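Local coordinates for uricase (Bacillus fastidiosus, PDB 4R8X), which catalyses the oxidation of urate by molecular oxygen, the first step on the path from urate to (S)-allantoin, at residues 168-173 and 199-204; 270-275 and 294-299. All blocks are in the same frame, centred on the assembly; numbering follows the deposited sequence. Where two conformers were deposited one is given.

Contact 1: residues 168-173 and 199-204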
# COMPACT_ATOMS: atom_id res chain seq x y z
N ASP D 168 -8.17 12.72 5.07
CA ASP D 168 -7.59 11.70 5.95
C ASP D 168 -7.43 12.11 7.41
O ASP D 168 -6.42 11.78 8.05
CB ASP D 168 -6.24 11.20 5.42
CG ASP D 168 -6.36 10.46 4.10
OD1 ASP D 168 -7.49 10.21 3.65
OD2 ASP D 168 -5.30 10.13 3.53
N ILE D 169 -8.42 12.82 7.95
CA ILE D 169 -8.49 13.03 9.39
C ILE D 169 -8.94 11.69 10.00
O ILE D 169 -9.92 11.11 9.56
CB ILE D 169 -9.53 14.12 9.74
CG1 ILE D 169 -9.04 15.50 9.29
CG2 ILE D 169 -9.84 14.12 11.22
CD1 ILE D 169 -10.10 16.57 9.43
N GLN D 170 -8.21 11.17 10.98
CA GLN D 170 -8.60 9.91 11.62
C GLN D 170 -8.63 10.13 13.12
O GLN D 170 -7.59 10.31 13.74
CB GLN D 170 -7.65 8.76 11.24
CG GLN D 170 -7.50 8.55 9.74
CD GLN D 170 -6.60 7.39 9.39
OE1 GLN D 170 -6.04 6.73 10.26
NE2 GLN D 170 -6.44 7.14 8.10
N LEU D 171 -9.83 10.12 13.70
CA LEU D 171 -10.01 10.46 15.11
C LEU D 171 -10.82 9.40 15.83
O LEU D 171 -11.80 8.87 15.30
CB LEU D 171 -10.72 11.81 15.25
CG LEU D 171 -10.00 13.03 14.68
CD1 LEU D 171 -10.96 14.21 14.68
CD2 LEU D 171 -8.75 13.33 15.49
N ILE D 172 -10.42 9.10 17.05
CA ILE D 172 -11.18 8.22 17.94
C ILE D 172 -11.63 9.00 19.18
O ILE D 172 -10.93 9.89 19.64
CB ILE D 172 -10.33 6.98 18.33
CG1 ILE D 172 -11.20 5.86 18.90
CG2 ILE D 172 -9.20 7.36 19.29
CD1 ILE D 172 -10.45 4.55 19.02
N LYS D 173 -12.82 8.69 19.69
CA LYS D 173 -13.29 9.26 20.95
C LYS D 173 -13.53 8.13 21.94
O LYS D 173 -14.37 7.26 21.71
CB LYS D 173 -14.58 10.07 20.74
CG LYS D 173 -15.05 10.82 21.99
CD LYS D 173 -16.25 11.71 21.69
CE LYS D 173 -16.65 12.52 22.90
NZ LYS D 173 -17.81 13.41 22.59
N TYR D 199 -14.67 5.56 16.15
CA TYR D 199 -13.44 5.79 15.43
C TYR D 199 -13.83 6.16 14.00
O TYR D 199 -14.46 5.36 13.31
CB TYR D 199 -12.56 4.53 15.49
CG TYR D 199 -11.19 4.64 14.84
CD1 TYR D 199 -10.57 5.87 14.64
CD2 TYR D 199 -10.52 3.50 14.42
CE1 TYR D 199 -9.32 5.95 14.05
CE2 TYR D 199 -9.28 3.58 13.82
CZ TYR D 199 -8.69 4.80 13.64
OH TYR D 199 -7.47 4.87 13.03
N ILE D 200 -13.49 7.38 13.59
CA ILE D 200 -13.94 7.93 12.31
C ILE D 200 -12.80 8.42 11.43
O ILE D 200 -11.78 8.90 11.92
CB ILE D 200 -14.95 9.09 12.52
CG1 ILE D 200 -14.28 10.28 13.21
CG2 ILE D 200 -16.15 8.62 13.33
CD1 ILE D 200 -15.20 11.49 13.39
N PHE D 201 -12.98 8.27 10.12
CA PHE D 201 -12.13 8.91 9.12
C PHE D 201 -13.00 10.00 8.50
O PHE D 201 -14.17 9.75 8.20
CB PHE D 201 -11.73 7.93 8.01
CG PHE D 201 -10.80 6.83 8.45
CD1 PHE D 201 -10.43 6.66 9.79
CD2 PHE D 201 -10.27 5.97 7.51
CE1 PHE D 201 -9.57 5.63 10.16
CE2 PHE D 201 -9.41 4.94 7.87
CZ PHE D 201 -9.06 4.78 9.20
N LEU D 202 -12.42 11.17 8.26
CA LEU D 202 -13.15 12.29 7.66
C LEU D 202 -12.33 12.94 6.55
O LEU D 202 -11.15 13.22 6.73
CB LEU D 202 -13.46 13.38 8.70
CG LEU D 202 -14.39 13.08 9.87
CD1 LEU D 202 -14.58 14.31 10.74
CD2 LEU D 202 -15.73 12.55 9.38
N ASN D 203 -12.98 13.15 5.41
CA ASN D 203 -12.51 14.09 4.41
C ASN D 203 -13.52 15.22 4.41
O ASN D 203 -14.72 14.96 4.30
CB ASN D 203 -12.46 13.47 3.02
CG ASN D 203 -11.50 12.30 2.91
OD1 ASN D 203 -10.56 12.17 3.69
ND2 ASN D 203 -11.73 11.45 1.92
N ILE D 204 -13.05 16.44 4.57
CA ILE D 204 -13.94 17.59 4.62
C ILE D 204 -13.57 18.56 3.52
O ILE D 204 -12.39 18.82 3.30
CB ILE D 204 -13.84 18.31 5.97
CG1 ILE D 204 -13.98 17.30 7.12
CG2 ILE D 204 -14.90 19.38 6.07
CD1 ILE D 204 -13.74 17.90 8.49
O HOH W 1 -8.80 10.66 0.76

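Contact 2: residues 270-275 and 294-299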
# COMPACT_ATOMS: atom_id res chain seq x y z
N ASN D 270 -15.61 7.54 6.96
CA ASN D 270 -15.63 6.11 7.24
C ASN D 270 -15.92 5.93 8.72
O ASN D 270 -15.37 6.65 9.56
CB ASN D 270 -14.26 5.44 7.04
CG ASN D 270 -13.85 5.27 5.58
OD1 ASN D 270 -12.79 4.72 5.33
ND2 ASN D 270 -14.66 5.76 4.64
N ASN D 271 -16.74 4.94 9.04
CA ASN D 271 -16.81 4.40 10.39
C ASN D 271 -15.83 3.24 10.49
O ASN D 271 -15.98 2.22 9.81
CB ASN D 271 -18.23 3.91 10.70
CG ASN D 271 -18.42 3.60 12.18
OD1 ASN D 271 -17.46 3.26 12.88
ND2 ASN D 271 -19.64 3.73 12.67
N ARG D 272 -14.81 3.40 11.34
CA ARG D 272 -13.75 2.41 11.48
C ARG D 272 -13.70 1.78 12.87
O ARG D 272 -12.69 1.20 13.29
CB ARG D 272 -12.41 3.06 11.13
CG ARG D 272 -12.28 3.41 9.66
CD ARG D 272 -12.08 2.15 8.83
NE ARG D 272 -12.02 2.46 7.40
CZ ARG D 272 -11.79 1.55 6.46
NH1 ARG D 272 -11.61 0.28 6.80
NH2 ARG D 272 -11.73 1.90 5.19
N THR D 273 -14.84 1.84 13.56
CA THR D 273 -14.92 1.44 14.96
C THR D 273 -14.51 -0.01 15.20
O THR D 273 -14.90 -0.91 14.46
CB THR D 273 -16.34 1.70 15.51
OG1 THR D 273 -16.61 3.10 15.40
CG2 THR D 273 -16.49 1.26 16.95
N TRP D 274 -13.71 -0.21 16.25
CA TRP D 274 -13.21 -1.52 16.65
C TRP D 274 -14.31 -2.48 17.12
O TRP D 274 -15.44 -2.07 17.42
CB TRP D 274 -12.22 -1.36 17.80
CG TRP D 274 -10.98 -0.53 17.50
CD1 TRP D 274 -10.34 -0.38 16.29
CD2 TRP D 274 -10.25 0.25 18.44
NE1 TRP D 274 -9.24 0.45 16.44
CE2 TRP D 274 -9.16 0.84 17.76
CE3 TRP D 274 -10.39 0.51 19.81
CZ2 TRP D 274 -8.24 1.68 18.40
CZ3 TRP D 274 -9.47 1.33 20.45
CH2 TRP D 274 -8.40 1.90 19.74
N ASP D 275 -13.96 -3.77 17.22
CA ASP D 275 -14.80 -4.78 17.84
C ASP D 275 -14.34 -4.98 19.28
O ASP D 275 -13.14 -4.91 19.57
CB ASP D 275 -14.68 -6.12 17.11
CG ASP D 275 -15.50 -6.18 15.83
OD1 ASP D 275 -16.43 -5.36 15.67
OD2 ASP D 275 -15.23 -7.07 14.99
N PRO D 294 -13.39 -6.32 7.39
CA PRO D 294 -13.20 -5.13 6.54
C PRO D 294 -14.36 -4.15 6.34
O PRO D 294 -14.09 -2.95 6.24
CB PRO D 294 -12.78 -5.73 5.20
CG PRO D 294 -12.09 -7.02 5.58
CD PRO D 294 -12.91 -7.55 6.73
N PRO D 295 -15.62 -4.62 6.26
CA PRO D 295 -16.66 -3.67 5.84
C PRO D 295 -16.73 -2.43 6.72
O PRO D 295 -16.69 -2.52 7.96
CB PRO D 295 -17.94 -4.50 5.97
CG PRO D 295 -17.52 -5.88 5.71
CD PRO D 295 -16.17 -5.99 6.36
N PHE D 296 -16.80 -1.26 6.08
CA PHE D 296 -16.85 0.01 6.79
C PHE D 296 -18.10 0.82 6.44
O PHE D 296 -18.50 0.90 5.28
CB PHE D 296 -15.58 0.84 6.53
CG PHE D 296 -15.38 1.23 5.09
CD1 PHE D 296 -15.89 2.44 4.60
CD2 PHE D 296 -14.66 0.41 4.23
CE1 PHE D 296 -15.70 2.81 3.27
CE2 PHE D 296 -14.45 0.78 2.90
CZ PHE D 296 -14.98 1.97 2.42
N GLY D 297 -18.73 1.42 7.44
CA GLY D 297 -19.79 2.36 7.17
C GLY D 297 -19.21 3.61 6.54
O GLY D 297 -18.06 3.98 6.82
N PHE D 298 -19.98 4.27 5.67
CA PHE D 298 -19.58 5.55 5.14
C PHE D 298 -20.78 6.46 4.93
O PHE D 298 -21.92 5.99 4.81
CB PHE D 298 -18.76 5.41 3.85
CG PHE D 298 -19.54 4.91 2.66
CD1 PHE D 298 -20.17 5.81 1.80
CD2 PHE D 298 -19.65 3.56 2.39
CE1 PHE D 298 -20.88 5.36 0.70
CE2 PHE D 298 -20.37 3.09 1.30
CZ PHE D 298 -20.98 3.99 0.44
N GLN D 299 -20.52 7.76 4.91
CA GLN D 299 -21.53 8.78 4.69
C GLN D 299 -20.97 9.83 3.74
O GLN D 299 -19.78 10.12 3.76
CB GLN D 299 -21.91 9.46 6.01
CG GLN D 299 -22.70 8.59 6.99
CD GLN D 299 -21.81 7.67 7.80
OE1 GLN D 299 -20.64 7.95 8.02
NE2 GLN D 299 -22.37 6.55 8.26
O HOH W 2 -15.62 -0.48 10.23
O HOH W 3 -21.84 4.37 10.56
O HOH W 4 -11.72 -2.09 5.22
O HOH W 5 -13.62 -1.46 8.68

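Contact 1: residues 168-173 and 199-204
The carbonyl oxygen of Leu171 is approached by three groups of the opposite strand. Ile200 N donates a nearly straight 2.8 Å hydrogen bond to Leu171 O, the CA-H of Tyr199 leans toward the same oxygen, and the edge of the Tyr199 ring comes alongside, with CD1 3.3 Å from Leu171 O near the ring plane. Leu171 N answers to Ile200 O, and Ile169 exchanges the next pair of backbone bonds with Leu202. Beyond them the bonding passes to a side chain: Asn203 OD1 takes the N-H of Asp168, at 2.8 Å from Asp168 N, with an N-H...O angle of 169°.

This antiparallel pairing belongs to the long sheet of the T-fold, whose two faces differ in character. Ile169, Leu171, Ile200, Leu202 and Ile204 lie on the helix-covered side, under helices 225-238 and 244-258; Ile169 CB meets Leu202 CB at 4.1 Å, and at the tips Ile169 CD1 touches Ile204 CD1 at 4.0 Å. The other face carries Gln170, Ile172, Tyr199 and Phe201. Here Gln170, with CG anti to its own carbonyl carbon (chi1 -55°) and the chain extended beyond, lies flat over the Phe201 ring, amide and ring planes only 6° apart. Its CG makes a CH-pi contact 3.8 Å from the Phe201 centroid, while Gln170 CD sits 3.5 Å from Phe201 CE1, toward the rim. An alanine in place of Phe201 would probably deprive the Gln170 amide of the surface it lies on, leaving it free to turn. On the same face Ile172 CB packs 3.9 Å from Tyr199 CD1, and Phe118 of a neighbouring subunit packs on Ile172.

Contact 2: residues 270-275 and 294-299
At the predicted urate site of uricase, Asn271 joins strand 262-271 to strand 296-304 by a 2.8 Å hydrogen bond from Asn271 N to Gly297 O. Gly297 O also receives the CA-H of Asn270. The strand then breaks off in an Asx turn: Asn271 OD1 accepts hydrogen bonds from Thr273 N, at 3.1 Å, and from Thr273 OG1, at 2.7 Å, which is likely to fix the rotation of an amide predicted to bind urate and O2. Asn271 ND2 and Gln299 NE2 both donate to one water.

Arg272, its chain bent at chi2 (-74°), lays its guanidinium flat on the Phe296 ring, centres 4.3 Å apart and planes at 22°, with NH2 3.4 Å from Phe296 CD2. Asn270 OD1 is gripped side-on by Arg272 NE at 3.2 Å and NH2 at 3.0 Å, both from one face of its amide. That amide lies over the same ring face as the guanidinium, Asn270 ND2 being 3.4 Å from Phe296 CE1. A water bridges Arg272 NH1 to Pro294 O. Residues 296-299 also pair with a strand of a neighbouring subunit, carrying the sheet across the interface.

Overall arrangement
From the N terminus, the first segment reached is the end of strand 156-173; contact 1 then closes the loop leading to strand 198-208, a loop that includes Phe179 and Arg196, both predicted to bind urate. The chain continues through helices 225-238 and 244-258 into strand 262-271, where contact 2 opens; it closes around the small hairpin of strands 275-278 and 288-290. The two contacts thus follow in series, neither nesting nor crossing. Strands 198-208 and 262-271 are neighbours, bonded through Tyr199 O to Arg272 N and Phe201 O to Asn270 N, so contact 1 and the strand parts of contact 2 lie in one continuous sheet, extended by one subunit at residues 171-173 and by another at 296-299.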